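Local coordinates for putative lipoprotein YerB (Bacillus subtilis, PDB 2PSB) that is a putative membrane lipoprotein of unknown function that interacts with the helicase PcrA, at residues Thr23-Lys26 with Val27-Arg31; Lys271-Gly275 with Arg276-Val280. All coordinates share one frame; numbering follows the deposited sequence.

Contact 1 of 2, residues Thr23-Lys26 with Val27-Arg31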
ATOM      1  N   THR A  23      15.695 -13.810  -5.173  1.00 50.73           N
ATOM      2  CA  THR A  23      15.662 -13.075  -6.434  1.00 53.64           C
ATOM      3  C   THR A  23      17.052 -12.933  -7.035  1.00 54.37           C
ATOM      4  O   THR A  23      18.036 -13.411  -6.479  1.00 52.70           O
ATOM      5  CB  THR A  23      15.086 -11.649  -6.269  1.00 54.16           C
ATOM      6  OG1 THR A  23      15.778 -10.977  -5.210  1.00 54.10           O
ATOM      7  CG2 THR A  23      13.597 -11.701  -5.973  1.00 56.71           C
ATOM      8  N   GLU A  24      17.117 -12.249  -8.171  1.00 56.24           N
ATOM      9  CA  GLU A  24      18.365 -12.031  -8.871  1.00 58.20           C
ATOM     10  C   GLU A  24      19.144 -10.849  -8.303  1.00 59.61           C
ATOM     11  O   GLU A  24      18.570  -9.946  -7.696  1.00 59.44           O
ATOM     12  CB  GLU A  24      18.071 -11.833 -10.352  1.00 60.48           C
ATOM     13  CG  GLU A  24      17.329 -13.019 -10.952  1.00 63.30           C
ATOM     14  CD  GLU A  24      16.600 -12.671 -12.233  1.00 64.49           C
ATOM     15  OE1 GLU A  24      15.715 -11.792 -12.186  1.00 65.90           O
ATOM     16  OE2 GLU A  24      16.905 -13.282 -13.279  1.00 64.70           O
ATOM     17  N   GLN A  25      20.456 -10.870  -8.506  1.00 60.80           N
ATOM     18  CA  GLN A  25      21.350  -9.832  -8.002  1.00 61.27           C
ATOM     19  C   GLN A  25      20.923  -8.401  -8.339  1.00 60.91           C
ATOM     20  O   GLN A  25      20.965  -7.518  -7.482  1.00 59.84           O
ATOM     21  CB  GLN A  25      22.764 -10.072  -8.534  1.00 63.39           C
ATOM     22  CG  GLN A  25      23.881  -9.788  -7.537  1.00 65.72           C
ATOM     23  CD  GLN A  25      23.777  -8.409  -6.914  1.00 67.92           C
ATOM     24  OE1 GLN A  25      23.552  -7.414  -7.608  1.00 69.13           O
ATOM     25  NE2 GLN A  25      23.953  -8.340  -5.598  1.00 68.97           N
ATOM     26  N   LYS A  26      20.510  -8.176  -9.582  1.00 59.76           N
ATOM     27  CA  LYS A  26      20.118  -6.839 -10.020  1.00 58.89           C
ATOM     28  C   LYS A  26      18.953  -6.208  -9.253  1.00 57.24           C
ATOM     29  O   LYS A  26      18.928  -4.994  -9.064  1.00 56.34           O
ATOM     30  CB  LYS A  26      19.812  -6.839 -11.528  1.00 59.80           C
ATOM     31  CG  LYS A  26      18.423  -7.317 -11.913  1.00 60.36           C
ATOM     32  CD  LYS A  26      18.232  -8.791 -11.635  1.00 61.61           C
ATOM     33  CE  LYS A  26      16.809  -9.204 -11.954  1.00 61.79           C
ATOM     34  NZ  LYS A  26      15.834  -8.447 -11.121  1.00 61.78           N
ATOM     35  N   VAL A  27      17.997  -7.019  -8.813  1.00 55.11           N
ATOM     36  CA  VAL A  27      16.854  -6.489  -8.081  1.00 54.87           C
ATOM     37  C   VAL A  27      17.311  -5.947  -6.737  1.00 53.68           C
ATOM     38  O   VAL A  27      16.722  -5.014  -6.198  1.00 53.39           O
ATOM     39  CB  VAL A  27      15.778  -7.570  -7.840  1.00 55.63           C
ATOM     40  CG1 VAL A  27      16.290  -8.605  -6.870  1.00 57.55           C
ATOM     41  CG2 VAL A  27      14.508  -6.932  -7.313  1.00 55.95           C
ATOM     42  N   THR A  28      18.377  -6.539  -6.212  1.00 53.08           N
ATOM     43  CA  THR A  28      18.959  -6.147  -4.933  1.00 51.49           C
ATOM     44  C   THR A  28      19.279  -4.660  -4.860  1.00 49.70           C
ATOM     45  O   THR A  28      19.401  -4.094  -3.771  1.00 51.21           O
ATOM     46  CB  THR A  28      20.248  -6.964  -4.663  1.00 51.66           C
ATOM     47  OG1 THR A  28      19.885  -8.282  -4.230  1.00 52.48           O
ATOM     48  CG2 THR A  28      21.120  -6.294  -3.616  1.00 51.97           C
ATOM     49  N   GLU A  29      19.419  -4.022  -6.014  1.00 46.78           N
ATOM     50  CA  GLU A  29      19.726  -2.604  -6.026  1.00 43.94           C
ATOM     51  C   GLU A  29      18.610  -1.748  -6.594  1.00 40.25           C
ATOM     52  O   GLU A  29      18.734  -0.532  -6.658  1.00 38.64           O
ATOM     53  CB  GLU A  29      21.016  -2.366  -6.799  1.00 46.33           C
ATOM     54  CG  GLU A  29      22.243  -2.844  -6.058  1.00 50.84           C
ATOM     55  CD  GLU A  29      23.451  -2.952  -6.962  1.00 53.40           C
ATOM     56  OE1 GLU A  29      23.540  -3.939  -7.724  1.00 53.41           O
ATOM     57  OE2 GLU A  29      24.303  -2.040  -6.919  1.00 55.22           O
ATOM     58  N   ARG A  30      17.514  -2.381  -7.000  1.00 37.57           N
ATOM     59  CA  ARG A  30      16.394  -1.637  -7.553  1.00 36.75           C
ATOM     60  C   ARG A  30      15.675  -0.848  -6.462  1.00 35.79           C
ATOM     61  O   ARG A  30      15.114  -1.421  -5.525  1.00 36.60           O
ATOM     62  CB  ARG A  30      15.415  -2.575  -8.248  1.00 36.66           C
ATOM     63  CG  ARG A  30      14.382  -1.844  -9.073  1.00 37.48           C
ATOM     64  CD  ARG A  30      13.776  -2.772 -10.112  1.00 38.18           C
ATOM     65  NE  ARG A  30      13.203  -3.951  -9.484  1.00 38.26           N
ATOM     66  CZ  ARG A  30      12.827  -5.035 -10.145  1.00 39.56           C
ATOM     67  NH1 ARG A  30      12.965  -5.090 -11.468  1.00 40.49           N
ATOM     68  NH2 ARG A  30      12.323  -6.069  -9.485  1.00 37.89           N
ATOM     69  N   ARG A  31      15.717   0.473  -6.581  1.00 33.53           N
ATOM     70  CA  ARG A  31      15.078   1.353  -5.614  1.00 32.12           C
ATOM     71  C   ARG A  31      13.565   1.151  -5.587  1.00 31.12           C
ATOM     72  O   ARG A  31      12.930   1.003  -6.628  1.00 29.88           O
ATOM     73  CB  ARG A  31      15.384   2.808  -5.962  1.00 30.50           C
ATOM     74  CG  ARG A  31      14.870   3.787  -4.950  1.00 30.25           C
ATOM     75  CD  ARG A  31      15.305   5.184  -5.280  1.00 31.07           C
ATOM     76  NE  ARG A  31      14.842   6.139  -4.277  1.00 32.50           N
ATOM     77  CZ  ARG A  31      14.988   7.451  -4.380  1.00 34.36           C
ATOM     78  NH1 ARG A  31      15.584   7.961  -5.444  1.00 31.10           N
ATOM     79  NH2 ARG A  31      14.540   8.249  -3.419  1.00 33.68           N
TER
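A short 3-10 turn in the loop that leads into strand 33-37 brings Lys26 against Glu29 and Gln25 against Thr28. Successive backbone bonds, each from an amide to the carbonyl three residues back, wind this turn. A nearly straight one runs from Glu29 N to Lys26 O, 3.2 Å and 162° at the hydrogen. Thr28 N reaches Gln25 O at 3.0 Å, but the bond is bent to 130° and weak. This i to i+3 pattern, tighter than that of an alpha helix, continues as Arg30 N bonds to Val27 O, and Gln72 NE2 makes a second bond to the same oxygen. Side chains follow the tight winding. Thr28 CB comes close to Gln25 O, and its CG2, turned opposite the backbone N, meets Gln25 NE2 at 4.0 Å. A glycine in place of Thr28 would probably take the methyl from beside Gln25 NE2 and open a gap toward Leu14, on which Thr28 also rests. Gln25 OE1 lies 3.5 Å from Glu29 OE1, two acceptors with no bond between them, the amide and carboxylate planes turned 71° apart. Lys26 folds back over the start of the turn: bends at chi2 and chi4 bring NZ to 3.4 Å from Val27 CB. The same ammonium approaches the Glu24 carboxylate, a salt bridge of doubtful geometry in the model, and is 4.4 Å from Arg30 NH1, a pairing of like charges that is likely to be mildly unfavourable. The Arg30 guanidinium is held instead by Gln72 O, bonded to NH2, while Arg31 extends away to a salt bridge with Asp119.

Contact 2 of 2, residues Lys271-Gly275 with Arg276-Val280; sequences KQVNG and RIVPV
Val273 and Val278 meet methyl to methyl across a tight beta hairpin, CG2 to CG2 at 3.5 Å. Both valines have CG2 opposite the carbonyl carbon (CG1 chi1 -174° in Val273), which points the two methyls at each other as the side chains cross at a slant. Farther from the turn, Lys271 CG brushes Val280 CG2 at 4.1 Å, nearly at right angles, before the lysine chain leads away.

The backbone sets this spacing. Lys271 and Val278 form an antiparallel hydrogen-bonded pair: Val278 N to Lys271 O is short and straight at 2.7 Å, and Lys271 N returns to Val278 O at 2.9 Å. Gln272 and Ile277 form the next, non-hydrogen-bonded pair. Arg276 O accepts Val273 N at 2.8 Å and also receives a CA-H...O contact from Gln272 CA at 3.1 Å. Arg276 N closes the type I' turn on Val273 O at 3.2 Å. Asn274 and Gly275 take the turn's two positive-phi corners, a conformation that favours glycine at the second.

Arg276 runs extended from CG to NE and bonds through NE to Gly95 O and through NH2 to Asn166 O. Trp285 of strand 284-285 packs on Val273, Val278 and Val280, while Ile277 points to the other face of the hairpin and lies on Phe232 and Val234 of strand 230-240.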
ATOM      1  N   LYS A 271       4.929  -0.263  16.623  1.00 40.51           N
ATOM      2  CA  LYS A 271       5.712   0.927  16.893  1.00 40.70           C
ATOM      3  C   LYS A 271       6.282   1.342  15.549  1.00 40.29           C
ATOM      4  O   LYS A 271       6.321   0.540  14.606  1.00 37.07           O
ATOM      5  CB  LYS A 271       6.885   0.628  17.831  1.00 42.99           C
ATOM      6  CG  LYS A 271       6.552   0.380  19.298  1.00 45.81           C
ATOM      7  CD  LYS A 271       7.844   0.063  20.066  1.00 47.11           C
ATOM      8  CE  LYS A 271       7.586  -0.418  21.501  1.00 49.24           C
ATOM      9  NZ  LYS A 271       7.054   0.642  22.400  1.00 48.57           N
ATOM     10  N   GLN A 272       6.713   2.595  15.456  1.00 39.05           N
ATOM     11  CA  GLN A 272       7.322   3.061  14.234  1.00 38.19           C
ATOM     12  C   GLN A 272       8.811   2.924  14.466  1.00 38.42           C
ATOM     13  O   GLN A 272       9.322   3.376  15.483  1.00 40.14           O
ATOM     14  CB  GLN A 272       6.993   4.522  13.960  1.00 38.94           C
ATOM     15  CG  GLN A 272       7.413   4.959  12.562  1.00 41.56           C
ATOM     16  CD  GLN A 272       7.284   6.455  12.344  1.00 43.61           C
ATOM     17  OE1 GLN A 272       8.215   7.216  12.603  1.00 43.90           O
ATOM     18  NE2 GLN A 272       6.121   6.882  11.877  1.00 43.45           N
ATOM     19  N   VAL A 273       9.496   2.274  13.536  1.00 37.11           N
ATOM     20  CA  VAL A 273      10.937   2.098  13.622  1.00 35.36           C
ATOM     21  C   VAL A 273      11.509   2.499  12.271  1.00 34.47           C
ATOM     22  O   VAL A 273      11.298   1.825  11.266  1.00 34.92           O
ATOM     23  CB  VAL A 273      11.306   0.640  13.926  1.00 34.56           C
ATOM     24  CG1 VAL A 273      12.798   0.527  14.153  1.00 32.78           C
ATOM     25  CG2 VAL A 273      10.549   0.154  15.145  1.00 33.00           C
ATOM     26  N   ASN A 274      12.199   3.631  12.257  1.00 34.52           N
ATOM     27  CA  ASN A 274      12.790   4.159  11.040  1.00 33.89           C
ATOM     28  C   ASN A 274      11.794   4.312   9.893  1.00 32.63           C
ATOM     29  O   ASN A 274      12.035   3.822   8.793  1.00 31.37           O
ATOM     30  CB  ASN A 274      13.959   3.281  10.600  1.00 34.81           C
ATOM     31  CG  ASN A 274      15.072   3.254  11.625  1.00 38.15           C
ATOM     32  OD1 ASN A 274      15.453   4.294  12.166  1.00 36.72           O
ATOM     33  ND2 ASN A 274      15.610   2.066  11.890  1.00 35.75           N
ATOM     34  N   GLY A 275      10.676   4.984  10.172  1.00 31.63           N
ATOM     35  CA  GLY A 275       9.652   5.223   9.169  1.00 29.58           C
ATOM     36  C   GLY A 275       8.779   4.042   8.795  1.00 30.66           C
ATOM     37  O   GLY A 275       7.994   4.117   7.848  1.00 30.30           O
ATOM     38  N   ARG A 276       8.906   2.937   9.518  1.00 30.67           N
ATOM     39  CA  ARG A 276       8.101   1.766   9.206  1.00 32.00           C
ATOM     40  C   ARG A 276       7.231   1.385  10.396  1.00 33.10           C
ATOM     41  O   ARG A 276       7.613   1.593  11.545  1.00 31.12           O
ATOM     42  CB  ARG A 276       9.000   0.586   8.827  1.00 32.04           C
ATOM     43  CG  ARG A 276       9.924   0.861   7.640  1.00 30.05           C
ATOM     44  CD  ARG A 276      10.857  -0.325   7.366  1.00 29.97           C
ATOM     45  NE  ARG A 276      11.802  -0.033   6.284  1.00 29.30           N
ATOM     46  CZ  ARG A 276      12.688  -0.894   5.798  1.00 27.64           C
ATOM     47  NH1 ARG A 276      12.777  -2.123   6.290  1.00 25.21           N
ATOM     48  NH2 ARG A 276      13.482  -0.522   4.809  1.00 26.75           N
ATOM     49  N   ILE A 277       6.056   0.840  10.104  1.00 33.19           N
ATOM     50  CA  ILE A 277       5.128   0.398  11.131  1.00 33.93           C
ATOM     51  C   ILE A 277       5.514  -1.040  11.439  1.00 33.30           C
ATOM     52  O   ILE A 277       5.316  -1.943  10.633  1.00 32.36           O
ATOM     53  CB  ILE A 277       3.678   0.499  10.622  1.00 33.32           C
ATOM     54  CG1 ILE A 277       3.385   1.961  10.272  1.00 34.13           C
ATOM     55  CG2 ILE A 277       2.709  -0.027  11.666  1.00 32.38           C
ATOM     56  CD1 ILE A 277       2.073   2.181   9.548  1.00 36.45           C
ATOM     57  N   VAL A 278       6.091  -1.241  12.613  1.00 33.15           N
ATOM     58  CA  VAL A 278       6.545  -2.564  13.003  1.00 30.72           C
ATOM     59  C   VAL A 278       5.659  -3.245  14.026  1.00 29.64           C
ATOM     60  O   VAL A 278       5.420  -2.704  15.095  1.00 31.59           O
ATOM     61  CB  VAL A 278       7.974  -2.492  13.587  1.00 29.64           C
ATOM     62  CG1 VAL A 278       8.528  -3.889  13.797  1.00 31.16           C
ATOM     63  CG2 VAL A 278       8.865  -1.672  12.678  1.00 27.03           C
ATOM     64  N   PRO A 279       5.158  -4.452  13.707  1.00 29.22           N
ATOM     65  CA  PRO A 279       4.304  -5.178  14.656  1.00 28.51           C
ATOM     66  C   PRO A 279       5.217  -5.708  15.769  1.00 29.45           C
ATOM     67  O   PRO A 279       6.240  -6.334  15.492  1.00 27.96           O
ATOM     68  CB  PRO A 279       3.714  -6.299  13.803  1.00 25.83           C
ATOM     69  CG  PRO A 279       4.840  -6.583  12.808  1.00 24.87           C
ATOM     70  CD  PRO A 279       5.323  -5.202  12.446  1.00 27.32           C
ATOM     71  N   VAL A 280       4.873  -5.433  17.022  1.00 30.85           N
ATOM     72  CA  VAL A 280       5.706  -5.891  18.127  1.00 33.17           C
ATOM     73  C   VAL A 280       4.853  -6.488  19.231  1.00 35.13           C
ATOM     74  O   VAL A 280       3.816  -5.941  19.588  1.00 37.12           O
ATOM     75  CB  VAL A 280       6.546  -4.740  18.720  1.00 32.26           C
ATOM     76  CG1 VAL A 280       7.476  -4.165  17.647  1.00 30.49           C
ATOM     77  CG2 VAL A 280       5.637  -3.660  19.260  1.00 31.53           C
TER

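How the contacts relate
Contact 1 and contact 2 lie in different parts of the chain, one in the N-terminal DUF3048 domain and the other in the C-terminal one. Their centres are 24 Å apart and their nearest atoms about 11 Å, so they do not touch. Both are surface turns made by neighbouring residues, but of different kinds: residues 23-31 wind into a 3-10 turn ahead of strand 33-37, whereas residues 271-280 double back as a hairpin. Arg31, at the end of 27-31, bonds to Asp97 O and Arg276 to Gly95 O, so both segments reach the stretch of chain at Gly95 and Asp97. With the function unknown, neither contact can be related to a known active site.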